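Local coordinates for protein DOA1 (Saccharomyces cerevisiae, PDB 3ODT) that probably binds ubiquitin through its WD40 beta propeller and, through it, takes part in regulating the turnover of F-box proteins, at residues N106-S111 with G120-T125; V116-S121 with W146-V151. One frame throughout, in Å; residues are numbered along the deposited sequence.

Contact 1. Residues N106-S111 with G120-T125; sequences NVCSLS and GSWDKT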
# COMPACT_ATOMS: atom_id res chain seq x y z
N ASN A 106 -12.23 7.29 -7.63
CA ASN A 106 -11.79 6.45 -6.51
C ASN A 106 -10.34 6.76 -6.18
O ASN A 106 -9.49 6.75 -7.08
CB ASN A 106 -11.93 4.99 -6.89
CG ASN A 106 -11.49 4.05 -5.79
OD1 ASN A 106 -11.66 4.33 -4.59
ND2 ASN A 106 -10.92 2.90 -6.19
N VAL A 107 -10.06 6.98 -4.90
CA VAL A 107 -8.69 7.11 -4.43
C VAL A 107 -8.23 5.72 -4.02
O VAL A 107 -8.59 5.22 -2.96
CB VAL A 107 -8.58 8.10 -3.26
CG1 VAL A 107 -7.12 8.24 -2.86
CG2 VAL A 107 -9.15 9.46 -3.67
N CYS A 108 -7.45 5.10 -4.91
CA CYS A 108 -7.06 3.70 -4.76
C CYS A 108 -5.70 3.47 -4.13
O CYS A 108 -5.36 2.32 -3.85
CB CYS A 108 -7.12 2.94 -6.09
SG CYS A 108 -6.27 3.73 -7.42
N SER A 109 -4.92 4.54 -3.91
CA SER A 109 -3.66 4.40 -3.20
C SER A 109 -3.32 5.67 -2.48
O SER A 109 -3.67 6.77 -2.93
CB SER A 109 -2.52 3.99 -4.14
OG SER A 109 -2.07 5.08 -4.93
N LEU A 110 -2.60 5.52 -1.36
CA LEU A 110 -2.13 6.64 -0.57
C LEU A 110 -0.75 6.27 -0.04
O LEU A 110 -0.48 5.11 0.33
CB LEU A 110 -3.04 6.94 0.63
CG LEU A 110 -4.29 7.74 0.30
CD1 LEU A 110 -5.24 7.73 1.49
CD2 LEU A 110 -3.92 9.18 -0.09
N SER A 111 0.13 7.27 0.03
CA SER A 111 1.44 7.10 0.63
C SER A 111 1.88 8.43 1.24
O SER A 111 1.50 9.49 0.76
CB SER A 111 2.43 6.65 -0.45
OG SER A 111 3.64 6.21 0.13
N GLY A 120 -3.06 7.97 -5.59
CA GLY A 120 -3.37 7.43 -6.89
C GLY A 120 -4.86 7.28 -7.03
O GLY A 120 -5.56 6.94 -6.07
N SER A 121 -5.37 7.49 -8.24
CA SER A 121 -6.81 7.45 -8.46
C SER A 121 -7.26 6.87 -9.79
O SER A 121 -6.58 6.97 -10.83
CB SER A 121 -7.36 8.88 -8.28
OG SER A 121 -8.74 9.04 -8.64
N TRP A 122 -8.47 6.33 -9.77
CA TRP A 122 -9.12 5.88 -10.99
C TRP A 122 -9.49 7.03 -11.91
O TRP A 122 -9.94 6.80 -13.05
CB TRP A 122 -10.37 5.09 -10.66
CG TRP A 122 -10.09 3.78 -10.06
CD1 TRP A 122 -8.86 3.24 -9.84
CD2 TRP A 122 -11.04 2.82 -9.60
NE1 TRP A 122 -8.99 1.98 -9.31
CE2 TRP A 122 -10.31 1.70 -9.14
CE3 TRP A 122 -12.43 2.80 -9.53
CZ2 TRP A 122 -10.93 0.58 -8.61
CZ3 TRP A 122 -13.05 1.68 -9.00
CH2 TRP A 122 -12.30 0.59 -8.54
N ASP A 123 -9.32 8.27 -11.43
CA ASP A 123 -9.51 9.45 -12.29
C ASP A 123 -8.33 9.64 -13.26
O ASP A 123 -8.31 10.58 -14.05
CB ASP A 123 -9.82 10.74 -11.50
CG ASP A 123 -8.64 11.27 -10.72
OD1 ASP A 123 -7.52 10.78 -10.89
OD2 ASP A 123 -8.88 12.22 -9.93
N LYS A 124 -7.38 8.73 -13.20
CA LYS A 124 -6.22 8.63 -14.12
C LYS A 124 -5.09 9.58 -13.78
O LYS A 124 -4.21 9.73 -14.54
CB LYS A 124 -6.62 8.77 -15.60
CG LYS A 124 -7.78 7.90 -15.97
CD LYS A 124 -8.10 8.05 -17.48
CE LYS A 124 -9.36 7.25 -17.80
NZ LYS A 124 -10.07 7.80 -18.97
N THR A 125 -5.19 10.14 -12.58
CA THR A 125 -4.13 10.99 -12.06
C THR A 125 -3.55 10.47 -10.75
O THR A 125 -4.14 9.62 -10.08
CB THR A 125 -4.63 12.44 -11.78
OG1 THR A 125 -5.39 12.46 -10.55
CG2 THR A 125 -5.48 12.97 -12.93
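Gly120 meets Ser109 as an antiparallel hydrogen-bonded pair, Gly120 N giving its hydrogen to Ser109 O at 3.0 Å. Its carbonyl marks a classic beta bulge: Cys108 N (2.9 Å to Gly120 O) and Ser109 N (3.3 Å to the same oxygen) both donate to it, from one face of its plane. Next comes Ser121, a non-hydrogen-bonded partner of Val107. With OG anti to its backbone N (chi1 172°), the hydroxyl donates to Asn106 O at 2.9 Å from above that carbonyl plane, and accepts from Asp123 N at 3.0 Å, an ST turn. An alanine here would probably leave Asp123 N without its acceptor and Asn106 O with one donor fewer, loosening the start of the turn. Trp122 N is the second donor to Asn106 O, lying in the carbonyl plane with an N-H...O angle of 155°. The Trp122 ring carries Asn106 ND2 over its centre, 3.1 Å above the plane, the amide turned 77° to it; Asn106 OD1 is taken by Asn63. Cys108 SG approaches the same ring obliquely, 3.6 Å from Trp122 CD1. Asp123 OD1 accepts from Thr125 N, an Asx turn overlapping the end of the type I turn from Ser121 to Lys124, and also from Thr125 OG1. Asp123 OD2 bonds Gln104 N and His103 ND1, the latter beginning the Asp-His-Ser-Trp network characteristic of WD40 blades, which continues through Ser119. The contact ties strand 107-113 to strand 116-121 as a hairpin of one blade, with strand 62-68 against Leu110 and strand 145-150 against Cys108 and Ser109.

Contact 2. Residues V116-S121 with W146-V151; sequences VVISGS and WDAKVV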
# COMPACT_ATOMS: atom_id res chain seq x y z
N VAL A 116 5.09 14.75 2.55
CA VAL A 116 4.38 14.71 1.27
C VAL A 116 3.37 13.58 1.26
O VAL A 116 3.70 12.47 1.61
CB VAL A 116 5.36 14.52 0.08
CG1 VAL A 116 4.59 14.51 -1.24
CG2 VAL A 116 6.41 15.60 0.10
N VAL A 117 2.14 13.89 0.87
CA VAL A 117 1.15 12.86 0.63
C VAL A 117 1.06 12.68 -0.88
O VAL A 117 1.00 13.65 -1.64
CB VAL A 117 -0.24 13.25 1.15
CG1 VAL A 117 -1.27 12.15 0.88
CG2 VAL A 117 -0.16 13.55 2.63
N ILE A 118 1.07 11.43 -1.35
CA ILE A 118 0.83 11.18 -2.75
C ILE A 118 -0.26 10.14 -2.91
O ILE A 118 -0.24 9.10 -2.24
CB ILE A 118 2.13 10.84 -3.54
CG1 ILE A 118 1.86 10.80 -5.05
CG2 ILE A 118 2.78 9.57 -3.03
CD1 ILE A 118 3.12 10.65 -5.89
N SER A 119 -1.23 10.45 -3.77
CA SER A 119 -2.42 9.63 -3.94
C SER A 119 -2.55 9.19 -5.40
O SER A 119 -2.16 9.92 -6.34
CB SER A 119 -3.67 10.42 -3.52
OG SER A 119 -3.73 11.65 -4.23
N GLY A 120 -3.06 7.97 -5.59
CA GLY A 120 -3.37 7.43 -6.89
C GLY A 120 -4.86 7.28 -7.03
O GLY A 120 -5.56 6.94 -6.07
N SER A 121 -5.37 7.49 -8.24
CA SER A 121 -6.81 7.45 -8.46
C SER A 121 -7.26 6.87 -9.79
O SER A 121 -6.58 6.97 -10.83
CB SER A 121 -7.36 8.88 -8.28
OG SER A 121 -8.74 9.04 -8.64
N TRP A 146 -3.10 3.05 -10.31
CA TRP A 146 -3.26 2.13 -9.19
C TRP A 146 -2.32 2.42 -8.04
O TRP A 146 -2.64 2.08 -6.88
CB TRP A 146 -3.03 0.70 -9.66
CG TRP A 146 -4.28 0.12 -10.26
CD1 TRP A 146 -4.52 -0.15 -11.58
CD2 TRP A 146 -5.45 -0.27 -9.55
NE1 TRP A 146 -5.77 -0.69 -11.73
CE2 TRP A 146 -6.36 -0.79 -10.50
CE3 TRP A 146 -5.80 -0.28 -8.19
CZ2 TRP A 146 -7.60 -1.28 -10.14
CZ3 TRP A 146 -7.05 -0.76 -7.84
CH2 TRP A 146 -7.93 -1.28 -8.81
N ASP A 147 -1.17 3.04 -8.32
CA ASP A 147 -0.25 3.40 -7.25
C ASP A 147 0.59 4.60 -7.61
O ASP A 147 0.79 4.91 -8.77
CB ASP A 147 0.65 2.21 -6.88
CG ASP A 147 1.30 2.38 -5.51
OD1 ASP A 147 0.74 3.11 -4.66
OD2 ASP A 147 2.40 1.83 -5.28
N ALA A 148 1.09 5.26 -6.58
CA ALA A 148 1.93 6.45 -6.70
C ALA A 148 2.81 6.50 -5.46
O ALA A 148 2.36 6.27 -4.31
CB ALA A 148 1.07 7.74 -6.81
N LYS A 149 4.08 6.80 -5.70
CA LYS A 149 5.09 6.84 -4.64
C LYS A 149 6.03 8.01 -4.83
O LYS A 149 6.30 8.44 -5.97
CB LYS A 149 5.91 5.56 -4.66
CG LYS A 149 5.16 4.30 -4.28
CD LYS A 149 4.69 4.32 -2.84
CE LYS A 149 4.50 2.90 -2.28
NZ LYS A 149 3.23 2.26 -2.68
N VAL A 150 6.52 8.52 -3.72
CA VAL A 150 7.55 9.52 -3.74
C VAL A 150 8.91 8.83 -3.99
O VAL A 150 9.28 7.90 -3.28
CB VAL A 150 7.60 10.28 -2.40
CG1 VAL A 150 8.80 11.24 -2.38
CG2 VAL A 150 6.30 11.04 -2.18
N VAL A 151 9.63 9.29 -4.99
CA VAL A 151 11.00 8.83 -5.23
C VAL A 151 11.97 9.69 -4.41
O VAL A 151 12.80 9.18 -3.66
CB VAL A 151 11.33 8.91 -6.71
CG1 VAL A 151 12.81 8.60 -6.95
CG2 VAL A 151 10.44 7.92 -7.48
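Two successive blades of the WD40 propeller pack face to face here, Val116, Ile118, Ala148 and Val150 directing their side chains across the interface. Strand 116-121 and strand 146-150 run nearly antiparallel, their directions 162° apart, but no hydrogen bond joins them: they belong to different sheets, and the junction is apolar. Ile118 stands at its middle. Its CG1, anti to the backbone N (chi1 -171°), comes 3.6 Å from Ala148 CB, and CD1 touches the same methyl, 3.7 Å from Ala148 CB. The other branch, Ile118 CG2, turns to Val150, reaching Val150 CG2 at 3.9 Å. That valine methyl also meets Val116 CG1 at 4.0 Å, so one branch of Val150 serves two residues of the opposing strand. Ala148 presents only a methyl, and the long branch of Ile118 fits over it; the small residue is thereby matched to the large one. Ala148 CB also lies 3.9 Å from Ser119 O, and next to it Gly120 brings bare backbone to the interface. Ala148 O, 3.6 Å from Ile118 CG2, is buried by this packing and has no hydrogen-bonding partner in the model. Asp147 and Lys149 leave the backbone away from strand 116-121, and Lys149 NZ forms a salt bridge to Asp147 OD2 at 2.8 Å, using the syn lone pair of that oxygen; Leu190 N bonds the same carboxylate oxygen. Val128 of strand 125-130 lies beside Val116 and Ile118, and Ala126 of that strand reaches Ala148; from strand 157-162, the sheet partner of strand 145-150, Phe158 reaches across to Ile118, while Thr160 packs beside Ala148 within its own blade.

Overall arrangement
Both contacts are mainly buried and share Gly120 and Ser121 of strand 116-121, their centres about 8 Å apart, yet they hold it in different ways. Contact 1 acts within one blade: backbone hydrogen bonds set the strand register, a bulge shifts it, and polar turn bonds lead out to the exposed Trp122. Contact 2 acts between blades, through aliphatic side chains and without a hydrogen bond across it. The two meet directly: Ser109 CB packs 3.3 Å from Trp146 O, and the Trp122 and Trp146 rings lie edge-to-face. Strand 116-121 is thus bonded along one edge to its hairpin partner and packed through one face against the next blade.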